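Local coordinates for 389aa long hypothetical nucleolar protein (Pyrococcus horikoshii, PDB 5ZVE), which methylates the C5 position of cytosine 72 in several tRNAs, using S-adenosyl-L-methionine as the methyl donor, at residues Y37-T42 / L67-Y72; S186-R191 / Q347-G352; S46-I51 / P61-Y66; E31-Y36 / L370-F375. All coordinates share one frame; numbering follows the deposited sequence.

Contact 1: residues Y37-T42 / L67-Y72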
# COMPACT_ATOMS: atom_id res chain seq x y z
N TYR A 37 7.25 -6.63 -2.29
CA TYR A 37 8.18 -5.80 -3.05
C TYR A 37 8.80 -4.67 -2.22
O TYR A 37 8.19 -4.16 -1.28
CB TYR A 37 7.48 -5.19 -4.27
CG TYR A 37 7.50 -6.06 -5.52
CD1 TYR A 37 6.52 -7.01 -5.74
CD2 TYR A 37 8.50 -5.91 -6.47
CE1 TYR A 37 6.54 -7.81 -6.88
CE2 TYR A 37 8.53 -6.70 -7.61
CZ TYR A 37 7.55 -7.64 -7.81
OH TYR A 37 7.57 -8.42 -8.94
N ILE A 38 10.02 -4.30 -2.58
CA ILE A 38 10.67 -3.12 -2.03
C ILE A 38 11.27 -2.33 -3.18
O ILE A 38 11.57 -2.88 -4.24
CB ILE A 38 11.78 -3.48 -1.03
CG1 ILE A 38 12.91 -4.23 -1.74
CG2 ILE A 38 11.21 -4.29 0.12
CD1 ILE A 38 14.08 -4.58 -0.84
N ARG A 39 11.45 -1.03 -2.98
CA ARG A 39 12.11 -0.23 -3.99
C ARG A 39 13.57 -0.01 -3.63
O ARG A 39 13.88 0.44 -2.53
CB ARG A 39 11.42 1.12 -4.18
CG ARG A 39 12.02 1.94 -5.32
CD ARG A 39 11.36 3.30 -5.49
NE ARG A 39 11.80 4.28 -4.51
CZ ARG A 39 11.03 4.82 -3.57
NH1 ARG A 39 9.75 4.50 -3.49
NH2 ARG A 39 11.54 5.70 -2.72
N VAL A 40 14.46 -0.33 -4.55
CA VAL A 40 15.87 -0.01 -4.38
C VAL A 40 16.06 1.50 -4.51
O VAL A 40 15.70 2.08 -5.53
CB VAL A 40 16.76 -0.72 -5.41
CG1 VAL A 40 18.22 -0.40 -5.16
CG2 VAL A 40 16.51 -2.22 -5.38
N ASN A 41 16.61 2.12 -3.48
CA ASN A 41 16.89 3.55 -3.53
C ASN A 41 18.18 3.80 -4.29
O ASN A 41 19.25 3.88 -3.70
CB ASN A 41 16.96 4.15 -2.13
CG ASN A 41 17.25 5.64 -2.15
OD1 ASN A 41 17.12 6.29 -3.19
ND2 ASN A 41 17.63 6.19 -1.01
N THR A 42 18.06 3.95 -5.60
CA THR A 42 19.21 4.17 -6.47
C THR A 42 19.92 5.51 -6.21
O THR A 42 20.93 5.81 -6.85
CB THR A 42 18.80 4.10 -7.94
OG1 THR A 42 17.68 4.97 -8.16
CG2 THR A 42 18.41 2.68 -8.31
N LEU A 67 10.90 -3.89 -13.50
CA LEU A 67 11.39 -2.72 -12.77
C LEU A 67 12.81 -2.94 -12.29
O LEU A 67 13.02 -3.68 -11.32
CB LEU A 67 10.49 -2.41 -11.58
CG LEU A 67 9.07 -1.90 -11.82
CD1 LEU A 67 8.35 -1.89 -10.51
CD2 LEU A 67 9.10 -0.50 -12.41
N PRO A 68 13.79 -2.31 -12.95
CA PRO A 68 15.19 -2.42 -12.54
C PRO A 68 15.41 -1.98 -11.09
O PRO A 68 16.43 -2.35 -10.50
CB PRO A 68 15.93 -1.50 -13.52
CG PRO A 68 14.88 -0.70 -14.21
CD PRO A 68 13.63 -1.50 -14.17
N GLU A 69 14.48 -1.23 -10.52
CA GLU A 69 14.61 -0.86 -9.11
C GLU A 69 13.76 -1.75 -8.21
O GLU A 69 13.63 -1.49 -7.02
CB GLU A 69 14.23 0.61 -8.90
CG GLU A 69 12.77 0.95 -9.19
CD GLU A 69 12.53 1.31 -10.65
OE1 GLU A 69 12.83 0.47 -11.53
OE2 GLU A 69 12.03 2.43 -10.91
N GLY A 70 13.18 -2.81 -8.78
CA GLY A 70 12.31 -3.68 -8.01
C GLY A 70 12.93 -4.96 -7.47
O GLY A 70 13.58 -5.71 -8.21
N LEU A 71 12.72 -5.22 -6.18
CA LEU A 71 13.09 -6.49 -5.57
C LEU A 71 11.90 -7.01 -4.79
O LEU A 71 11.17 -6.22 -4.21
CB LEU A 71 14.29 -6.35 -4.63
CG LEU A 71 15.69 -6.17 -5.24
CD1 LEU A 71 16.69 -5.88 -4.14
CD2 LEU A 71 16.09 -7.40 -6.01
N TYR A 72 11.71 -8.32 -4.77
CA TYR A 72 10.61 -8.86 -3.99
C TYR A 72 11.00 -10.12 -3.23
O TYR A 72 11.94 -10.82 -3.58
CB TYR A 72 9.39 -9.13 -4.89
CG TYR A 72 9.55 -10.26 -5.88
CD1 TYR A 72 9.24 -11.56 -5.52
CD2 TYR A 72 10.01 -10.02 -7.17
CE1 TYR A 72 9.38 -12.60 -6.42
CE2 TYR A 72 10.17 -11.06 -8.08
CZ TYR A 72 9.85 -12.35 -7.69
OH TYR A 72 9.99 -13.39 -8.57
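Chi1 of 69° in Tyr72 sets CG between the backbone N and the carbonyl carbon, and with chi1 of Tyr37 at -88° the two side chains run side by side, pointing the same way. Their rings meet obliquely, with planes 40° apart. Tyr72 CB lies 3.4 Å from the centroid of the Tyr37 ring, a CH-pi contact over the middle of the face, while Tyr37 OH comes within 3.4 Å of Tyr72 CD2. An alanine at Tyr37 would probably leave Tyr72 CB uncovered and open a gap towards Met187 of helix 184-193. The antiparallel strands are tied by Ile38 N to Leu71 O (2.8 Å) and Leu71 N to Ile38 O (3.2 Å); a further bond, Val40 N to Glu69 O (2.9 Å), reaches the type I turn before strand 70-74. On the other face of this ferredoxin-like sheet, Ile38 CG1 touches Leu71 CB and Val40 CG2 meets Leu71 CD1 at 3.9 Å, under helix 47-56. Arg39 CG and Glu69 CG pass at 4.1 Å, but their charged ends part: Arg39 binds Gln182, Thr213 and Gln217, whereas Glu69 pairs with Arg191 and His214. Backbone bonds and apolar contacts thus hold the strand pair, while Arg39 and Glu69 take their polar partners elsewhere, mostly in the methyltransferase part, Arg39 close to the cofactor-binding Gly210.

Contact 2: residues S186-R191 / Q347-G352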
# COMPACT_ATOMS: atom_id res chain seq x y z
N SER A 186 2.37 0.44 -7.15
CA SER A 186 2.77 1.79 -6.76
C SER A 186 4.05 2.24 -7.46
O SER A 186 4.18 3.41 -7.83
CB SER A 186 2.94 1.89 -5.25
OG SER A 186 1.68 1.87 -4.60
N MET A 187 4.99 1.31 -7.65
CA MET A 187 6.23 1.61 -8.35
C MET A 187 6.00 1.87 -9.84
O MET A 187 6.60 2.78 -10.42
CB MET A 187 7.22 0.47 -8.16
CG MET A 187 7.84 0.42 -6.78
SD MET A 187 9.24 -0.71 -6.77
CE MET A 187 8.43 -2.28 -6.51
N VAL A 188 5.15 1.07 -10.45
CA VAL A 188 4.77 1.27 -11.85
C VAL A 188 4.18 2.67 -12.04
O VAL A 188 4.44 3.33 -13.05
CB VAL A 188 3.75 0.20 -12.31
CG1 VAL A 188 3.30 0.47 -13.73
CG2 VAL A 188 4.35 -1.19 -12.21
N THR A 189 3.40 3.12 -11.07
CA THR A 189 2.76 4.43 -11.12
C THR A 189 3.76 5.56 -11.38
O THR A 189 3.59 6.35 -12.30
CB THR A 189 1.98 4.73 -9.82
OG1 THR A 189 0.93 3.78 -9.65
CG2 THR A 189 1.39 6.13 -9.85
N ALA A 190 4.82 5.63 -10.57
CA ALA A 190 5.82 6.68 -10.71
C ALA A 190 6.56 6.57 -12.05
O ALA A 190 6.89 7.58 -12.67
CB ALA A 190 6.81 6.63 -9.56
N ARG A 191 6.82 5.35 -12.48
CA ARG A 191 7.44 5.12 -13.78
C ARG A 191 6.57 5.63 -14.93
O ARG A 191 7.04 6.33 -15.83
CB ARG A 191 7.73 3.63 -13.97
CG ARG A 191 9.00 3.16 -13.29
CD ARG A 191 10.20 3.41 -14.19
NE ARG A 191 11.42 2.86 -13.63
CZ ARG A 191 12.60 2.88 -14.25
NH1 ARG A 191 12.70 3.41 -15.46
NH2 ARG A 191 13.66 2.36 -13.66
N GLN A 347 0.21 3.79 -21.28
CA GLN A 347 1.18 3.80 -20.19
C GLN A 347 2.43 3.03 -20.61
O GLN A 347 2.33 2.02 -21.32
CB GLN A 347 0.56 3.21 -18.92
CG GLN A 347 -0.65 3.97 -18.42
CD GLN A 347 -1.25 3.36 -17.17
OE1 GLN A 347 -0.59 2.58 -16.48
NE2 GLN A 347 -2.49 3.72 -16.87
N SER A 348 3.59 3.50 -20.16
CA SER A 348 4.86 2.99 -20.66
C SER A 348 5.11 1.56 -20.20
O SER A 348 5.76 0.78 -20.90
CB SER A 348 6.01 3.89 -20.20
OG SER A 348 6.09 3.94 -18.79
N ILE A 349 4.60 1.22 -19.02
CA ILE A 349 4.66 -0.15 -18.52
C ILE A 349 3.25 -0.66 -18.30
O ILE A 349 2.49 -0.08 -17.54
CB ILE A 349 5.46 -0.24 -17.20
CG1 ILE A 349 6.91 0.21 -17.42
CG2 ILE A 349 5.40 -1.65 -16.63
CD1 ILE A 349 7.74 0.28 -16.15
N PHE A 350 2.90 -1.75 -18.97
CA PHE A 350 1.59 -2.35 -18.80
C PHE A 350 1.73 -3.84 -18.55
O PHE A 350 1.90 -4.62 -19.49
CB PHE A 350 0.70 -2.11 -20.02
CG PHE A 350 -0.77 -2.15 -19.70
CD1 PHE A 350 -1.39 -3.35 -19.36
CD2 PHE A 350 -1.54 -1.00 -19.76
CE1 PHE A 350 -2.74 -3.39 -19.07
CE2 PHE A 350 -2.89 -1.03 -19.48
CZ PHE A 350 -3.49 -2.23 -19.13
N ILE A 351 1.66 -4.24 -17.29
CA ILE A 351 1.77 -5.65 -16.93
C ILE A 351 0.55 -6.10 -16.13
O ILE A 351 0.46 -7.25 -15.73
CB ILE A 351 3.05 -5.93 -16.13
CG1 ILE A 351 3.10 -5.06 -14.87
CG2 ILE A 351 4.28 -5.69 -17.00
CD1 ILE A 351 4.45 -5.06 -14.17
N GLY A 352 -0.39 -5.18 -15.92
CA GLY A 352 -1.60 -5.52 -15.19
C GLY A 352 -2.70 -5.98 -16.12
O GLY A 352 -2.44 -6.67 -17.10
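Val188 on helix 184-193 and Ile349 in the irregular loop between strands 342-344 and 353-355 are the nearest backbone neighbours, their CA atoms 6.8 Å apart and no hydrogen bond passing between the segments. Side chains fill the distance. Val188 has CG1 anti to its backbone N (chi1 177°), and this branch meets Ile349 at CB, 4.1 Å away, and at O, 3.9 Å from CG1. The two side chains cross at a slant, and Ile349 CG2 is also near, 4.2 Å from Val188 CG1. The other branch of the valine is met by Ile351, whose CD1 stands 4.3 Å from Val188 CG2. The two isoleucines therefore flank the valine from the loop side, one for each methyl. One turn further along the helix, Ile349 reaches Arg191 by its far end: Ile349 CD1 lies 4.0 Å from Arg191 CB. The arginine bends at chi2 (-84°), and its guanidinium leads off to Glu69. In the Rossmann-like methyltransferase fold, this helix lies against strand 374-381 as well, with Thr189 facing Phe374 and Ile376, while Ser186 OG is hydrogen-bonded to Lys211 NZ of the cofactor-binding loop. Gln362 of strand 361-364 touches Val188 and bonds to the loop at four points, NE2 to Ile349 O and Gln347 OE1, and OE1 to the backbone N of Ile351 and of Gly352. Ser348 OG comes to 3.9 Å from Arg191 O, without a hydrogen bond.

Contact 3: residues S46-I51 / P61-Y66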
# COMPACT_ATOMS: atom_id res chain seq x y z
N SER A 46 23.01 0.62 -5.69
CA SER A 46 22.51 -0.06 -6.88
C SER A 46 21.75 -1.30 -6.45
O SER A 46 21.87 -1.74 -5.31
CB SER A 46 23.66 -0.44 -7.81
OG SER A 46 24.36 -1.56 -7.30
N ARG A 47 20.97 -1.86 -7.36
CA ARG A 47 20.18 -3.05 -7.07
C ARG A 47 21.04 -4.25 -6.63
O ARG A 47 20.77 -4.90 -5.62
CB ARG A 47 19.34 -3.43 -8.29
CG ARG A 47 18.30 -4.50 -8.06
CD ARG A 47 17.95 -5.15 -9.38
NE ARG A 47 16.52 -5.24 -9.63
CZ ARG A 47 16.01 -5.59 -10.81
NH1 ARG A 47 16.81 -5.87 -11.83
NH2 ARG A 47 14.69 -5.65 -10.96
N GLU A 48 22.09 -4.55 -7.40
CA GLU A 48 22.88 -5.74 -7.12
C GLU A 48 23.63 -5.62 -5.80
O GLU A 48 23.74 -6.59 -5.05
CB GLU A 48 23.84 -6.04 -8.27
CG GLU A 48 23.13 -6.26 -9.59
CD GLU A 48 22.01 -7.27 -9.49
OE1 GLU A 48 22.26 -8.41 -9.04
OE2 GLU A 48 20.85 -6.94 -9.84
N LYS A 49 24.15 -4.43 -5.53
CA LYS A 49 24.82 -4.16 -4.26
C LYS A 49 23.89 -4.40 -3.07
O LYS A 49 24.29 -5.02 -2.09
CB LYS A 49 25.36 -2.73 -4.24
CG LYS A 49 26.54 -2.51 -5.16
CD LYS A 49 27.86 -2.89 -4.50
CE LYS A 49 28.38 -1.75 -3.63
NZ LYS A 49 29.80 -1.93 -3.22
N LEU A 50 22.66 -3.89 -3.16
CA LEU A 50 21.67 -4.08 -2.10
C LEU A 50 21.36 -5.55 -1.88
O LEU A 50 21.29 -6.01 -0.74
CB LEU A 50 20.38 -3.32 -2.42
CG LEU A 50 19.25 -3.52 -1.41
CD1 LEU A 50 19.72 -3.22 0.00
CD2 LEU A 50 18.02 -2.68 -1.77
N ILE A 51 21.19 -6.29 -2.97
CA ILE A 51 20.97 -7.73 -2.92
C ILE A 51 22.07 -8.40 -2.10
O ILE A 51 21.78 -9.22 -1.23
CB ILE A 51 20.93 -8.33 -4.33
CG1 ILE A 51 19.56 -8.10 -4.96
CG2 ILE A 51 21.27 -9.82 -4.31
CD1 ILE A 51 19.48 -8.58 -6.38
N PRO A 61 16.13 -12.04 -1.66
CA PRO A 61 15.47 -11.10 -2.56
C PRO A 61 15.49 -11.61 -3.99
O PRO A 61 16.46 -12.25 -4.40
CB PRO A 61 16.30 -9.83 -2.41
CG PRO A 61 17.68 -10.35 -2.14
CD PRO A 61 17.50 -11.61 -1.32
N LEU A 62 14.43 -11.35 -4.74
CA LEU A 62 14.40 -11.71 -6.15
C LEU A 62 14.22 -10.46 -7.00
O LEU A 62 13.57 -9.50 -6.57
CB LEU A 62 13.28 -12.72 -6.42
CG LEU A 62 13.34 -14.01 -5.61
CD1 LEU A 62 12.13 -14.88 -5.91
CD2 LEU A 62 14.63 -14.76 -5.93
N ARG A 63 14.78 -10.48 -8.21
CA ARG A 63 14.78 -9.30 -9.07
C ARG A 63 13.52 -9.23 -9.95
O ARG A 63 13.01 -10.24 -10.41
CB ARG A 63 16.02 -9.30 -9.96
CG ARG A 63 17.29 -8.82 -9.25
CD ARG A 63 18.53 -9.14 -10.07
NE ARG A 63 18.82 -10.56 -10.02
CZ ARG A 63 19.84 -11.11 -9.38
NH1 ARG A 63 20.72 -10.34 -8.74
NH2 ARG A 63 20.00 -12.42 -9.40
N SER A 64 13.03 -8.02 -10.19
CA SER A 64 11.96 -7.85 -11.15
C SER A 64 12.56 -7.59 -12.53
O SER A 64 13.47 -6.78 -12.67
CB SER A 64 11.02 -6.71 -10.74
OG SER A 64 10.24 -6.26 -11.83
N PRO A 65 12.06 -8.30 -13.55
CA PRO A 65 12.49 -8.09 -14.94
C PRO A 65 11.81 -6.89 -15.60
O PRO A 65 12.16 -6.52 -16.72
CB PRO A 65 12.09 -9.40 -15.63
CG PRO A 65 10.90 -9.87 -14.86
CD PRO A 65 11.13 -9.44 -13.43
N TYR A 66 10.84 -6.30 -14.91
CA TYR A 66 10.12 -5.14 -15.43
C TYR A 66 10.57 -3.82 -14.78
O TYR A 66 10.60 -2.78 -15.43
CB TYR A 66 8.62 -5.31 -15.24
CG TYR A 66 7.98 -6.35 -16.12
CD1 TYR A 66 7.92 -6.19 -17.50
CD2 TYR A 66 7.37 -7.48 -15.57
CE1 TYR A 66 7.32 -7.13 -18.31
CE2 TYR A 66 6.76 -8.43 -16.38
CZ TYR A 66 6.73 -8.24 -17.75
OH TYR A 66 6.13 -9.17 -18.56
O HOH W 1 14.86 -5.43 -14.22
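Arg63, Arg47 and Ile51 carry this contact between helix 47-56 and the edge strand 62-63. Arg47 lays its guanidinium across the root of Arg63, whose CB stands 3.8 Å above the plane and over its centre. At the edge of the same group, near its plane, Arg47 NH2 donates to Ser64 O, but the modelled 2.4 Å is too short to be taken literally and the bond is doubtful in detail. Water 1 makes a second link, accepting from Arg47 NH1 at 3.1 Å and donating to Ser64 O. Arg47 NH2 also bonds to Gly70 O, so this bond and the water bridge tie the helix start to the hairpin. Arg63 is bent at chi3 (-73°), and the two guanidinium planes stand 73° apart. Glu48 forms a salt bridge from OE1 to Arg63 NH1, the carboxylate and guanidinium planes 31° apart. Ile51 crosses Arg63 at about a right angle, CD1 3.6 Å from Arg63 CG, and Ile51 CG1 meets Pro61 CG at 4.1 Å. Strand 35-40, this helix and strand 62-63, which runs parallel to the first with strand 70-74 between them, make a split beta-alpha-beta unit, as in ferredoxin-like folds. Ser64 OG accepts from Tyr66 N, an ST turn, and also from Leu67 N. The two like charges are kept apart, Arg47 NH1 to Arg63 NE 5.4 Å, and Glu48 probably offsets the charge of Arg63.

Contact 4: residues E31-Y36 / L370-F375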
# COMPACT_ATOMS: atom_id res chain seq x y z
N GLU A 31 -5.49 -12.49 2.27
CA GLU A 31 -4.12 -12.93 2.50
C GLU A 31 -3.11 -11.83 2.18
O GLU A 31 -3.40 -10.92 1.39
CB GLU A 31 -3.81 -14.17 1.64
CG GLU A 31 -4.85 -15.27 1.70
CD GLU A 31 -4.52 -16.41 0.74
OE1 GLU A 31 -3.53 -16.29 -0.01
OE2 GLU A 31 -5.25 -17.43 0.74
N PRO A 32 -1.92 -11.89 2.79
CA PRO A 32 -0.85 -10.95 2.43
C PRO A 32 -0.41 -11.17 0.99
O PRO A 32 -0.65 -12.24 0.44
CB PRO A 32 0.28 -11.29 3.42
CG PRO A 32 -0.38 -12.09 4.51
CD PRO A 32 -1.50 -12.82 3.85
N VAL A 33 0.23 -10.17 0.40
CA VAL A 33 0.69 -10.31 -0.98
C VAL A 33 1.67 -11.48 -1.06
O VAL A 33 2.42 -11.74 -0.11
CB VAL A 33 1.35 -9.02 -1.51
CG1 VAL A 33 0.35 -7.87 -1.48
CG2 VAL A 33 2.60 -8.67 -0.72
N GLU A 34 1.60 -12.22 -2.16
CA GLU A 34 2.47 -13.38 -2.36
C GLU A 34 3.89 -12.93 -2.64
O GLU A 34 4.86 -13.60 -2.24
CB GLU A 34 1.94 -14.25 -3.50
CG GLU A 34 0.59 -14.91 -3.23
CD GLU A 34 -0.60 -13.97 -3.40
OE1 GLU A 34 -0.41 -12.78 -3.70
OE2 GLU A 34 -1.75 -14.44 -3.23
N HIS A 35 4.02 -11.81 -3.34
CA HIS A 35 5.33 -11.22 -3.64
C HIS A 35 5.46 -9.88 -2.93
O HIS A 35 4.77 -8.91 -3.28
CB HIS A 35 5.53 -11.06 -5.14
CG HIS A 35 5.77 -12.34 -5.87
ND1 HIS A 35 6.03 -12.40 -7.22
CD2 HIS A 35 5.76 -13.63 -5.44
CE1 HIS A 35 6.19 -13.66 -7.59
NE2 HIS A 35 6.03 -14.42 -6.53
N TYR A 36 6.35 -9.82 -1.95
CA TYR A 36 6.51 -8.62 -1.14
C TYR A 36 7.63 -7.76 -1.70
O TYR A 36 8.81 -8.11 -1.60
CB TYR A 36 6.80 -9.00 0.32
CG TYR A 36 6.83 -7.82 1.26
CD1 TYR A 36 5.70 -7.04 1.48
CD2 TYR A 36 7.99 -7.49 1.94
CE1 TYR A 36 5.72 -5.97 2.34
CE2 TYR A 36 8.02 -6.41 2.81
CZ TYR A 36 6.89 -5.66 3.01
OH TYR A 36 6.92 -4.59 3.87
N LEU A 370 -0.74 -11.01 -8.02
CA LEU A 370 -0.08 -11.30 -6.75
C LEU A 370 0.22 -10.01 -5.99
O LEU A 370 1.10 -9.96 -5.13
CB LEU A 370 1.21 -12.10 -6.99
CG LEU A 370 1.13 -13.62 -7.15
CD1 LEU A 370 -0.07 -14.06 -7.98
CD2 LEU A 370 2.43 -14.14 -7.76
N THR A 371 -0.55 -8.97 -6.30
CA THR A 371 -0.36 -7.64 -5.73
C THR A 371 -1.61 -7.20 -4.98
O THR A 371 -2.60 -7.92 -4.92
CB THR A 371 -0.07 -6.58 -6.80
OG1 THR A 371 -1.24 -6.41 -7.62
CG2 THR A 371 1.10 -6.99 -7.68
N GLN A 372 -1.56 -6.01 -4.40
CA GLN A 372 -2.78 -5.36 -3.92
C GLN A 372 -3.66 -5.00 -5.10
O GLN A 372 -3.18 -4.86 -6.23
CB GLN A 372 -2.43 -4.12 -3.10
CG GLN A 372 -1.85 -4.47 -1.73
CD GLN A 372 -1.54 -3.26 -0.88
OE1 GLN A 372 -1.66 -3.32 0.35
NE2 GLN A 372 -1.11 -2.17 -1.51
N GLY A 373 -4.96 -4.87 -4.85
CA GLY A 373 -5.87 -4.35 -5.85
C GLY A 373 -5.48 -2.91 -6.10
O GLY A 373 -5.20 -2.16 -5.16
N PHE A 374 -5.46 -2.50 -7.37
CA PHE A 374 -4.88 -1.21 -7.71
C PHE A 374 -5.41 -0.70 -9.03
O PHE A 374 -5.98 -1.45 -9.82
CB PHE A 374 -3.36 -1.32 -7.75
CG PHE A 374 -2.64 -0.07 -7.32
CD1 PHE A 374 -2.39 0.18 -5.98
CD2 PHE A 374 -2.20 0.85 -8.26
CE1 PHE A 374 -1.72 1.31 -5.58
CE2 PHE A 374 -1.53 1.99 -7.87
CZ PHE A 374 -1.29 2.22 -6.53
N PHE A 375 -5.22 0.60 -9.27
CA PHE A 375 -5.73 1.23 -10.47
C PHE A 375 -4.83 2.38 -10.89
O PHE A 375 -4.41 3.18 -10.05
CB PHE A 375 -7.17 1.73 -10.24
CG PHE A 375 -7.76 2.42 -11.43
CD1 PHE A 375 -8.32 1.69 -12.47
CD2 PHE A 375 -7.77 3.81 -11.51
CE1 PHE A 375 -8.86 2.33 -13.57
CE2 PHE A 375 -8.32 4.45 -12.60
CZ PHE A 375 -8.86 3.71 -13.64
O HOH W 2 3.17 -8.26 -5.35
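Val33 meets the loop after helix 366-369, its CB 3.7 Å from Leu370 O and its CG1 4.1 Å from Gln372 CG. Next, Glu34 crosses Leu370 at about a right angle. Its chain is bent at chi2 (78°), which turns CD back over the leucine, and Glu34 OE1 lies 3.4 Å from Leu370 CA, while Glu34 CB rests 3.8 Å from Leu370 CG. The carboxylate is not left with carbon alone: OE1 forms a salt bridge to Arg282, whose NH1 also binds Thr371 O. An alanine in place of Glu34 would probably leave Arg282 without its carboxylate mate and take away the OE1 contact with Leu370 CA. His35 follows, and Leu370 CD2 stands 3.8 Å from the centroid of the His35 ring, over its face, in a CH-pi contact; the opposite ring face is stacked by Tyr72. Water 2 joins the backbones by donating to His35 O at 2.7 Å and to Leu370 O. Leu370 has positive phi (69°) at the point where the chain leaves helix 366-369. Gln372 OE1 accepts from Arg282 N. This is an interface between the ferredoxin-like domain and the Rossmann-like methyltransferase domain, close to Cys323, the predicted nucleophile, whose side chain is about 5 Å from that of Gln372.

Contacts 1, 3 and 4 meet in the four-stranded antiparallel sheet of the ferredoxin-like domain. Contact 1 pairs its strands 35-40 and 70-74; contact 3, whose centre is 6 Å from that of contact 1, adds edge strand 62-63 and helix 47-56. In sequence, contact 3 falls within the span of contact 1, and that span lies within the much longer one of contact 4, which uses the start of strand 35-40 and the loop before it. Contact 2 follows 1 and 3, also within the span of contact 4, its centre about 13 Å from that of contact 1 and about 15 Å from that of contact 4. Contact 4 joins the two domains, side chains tie contact 1 to the methyltransferase domain, and contact 3 stays within its own.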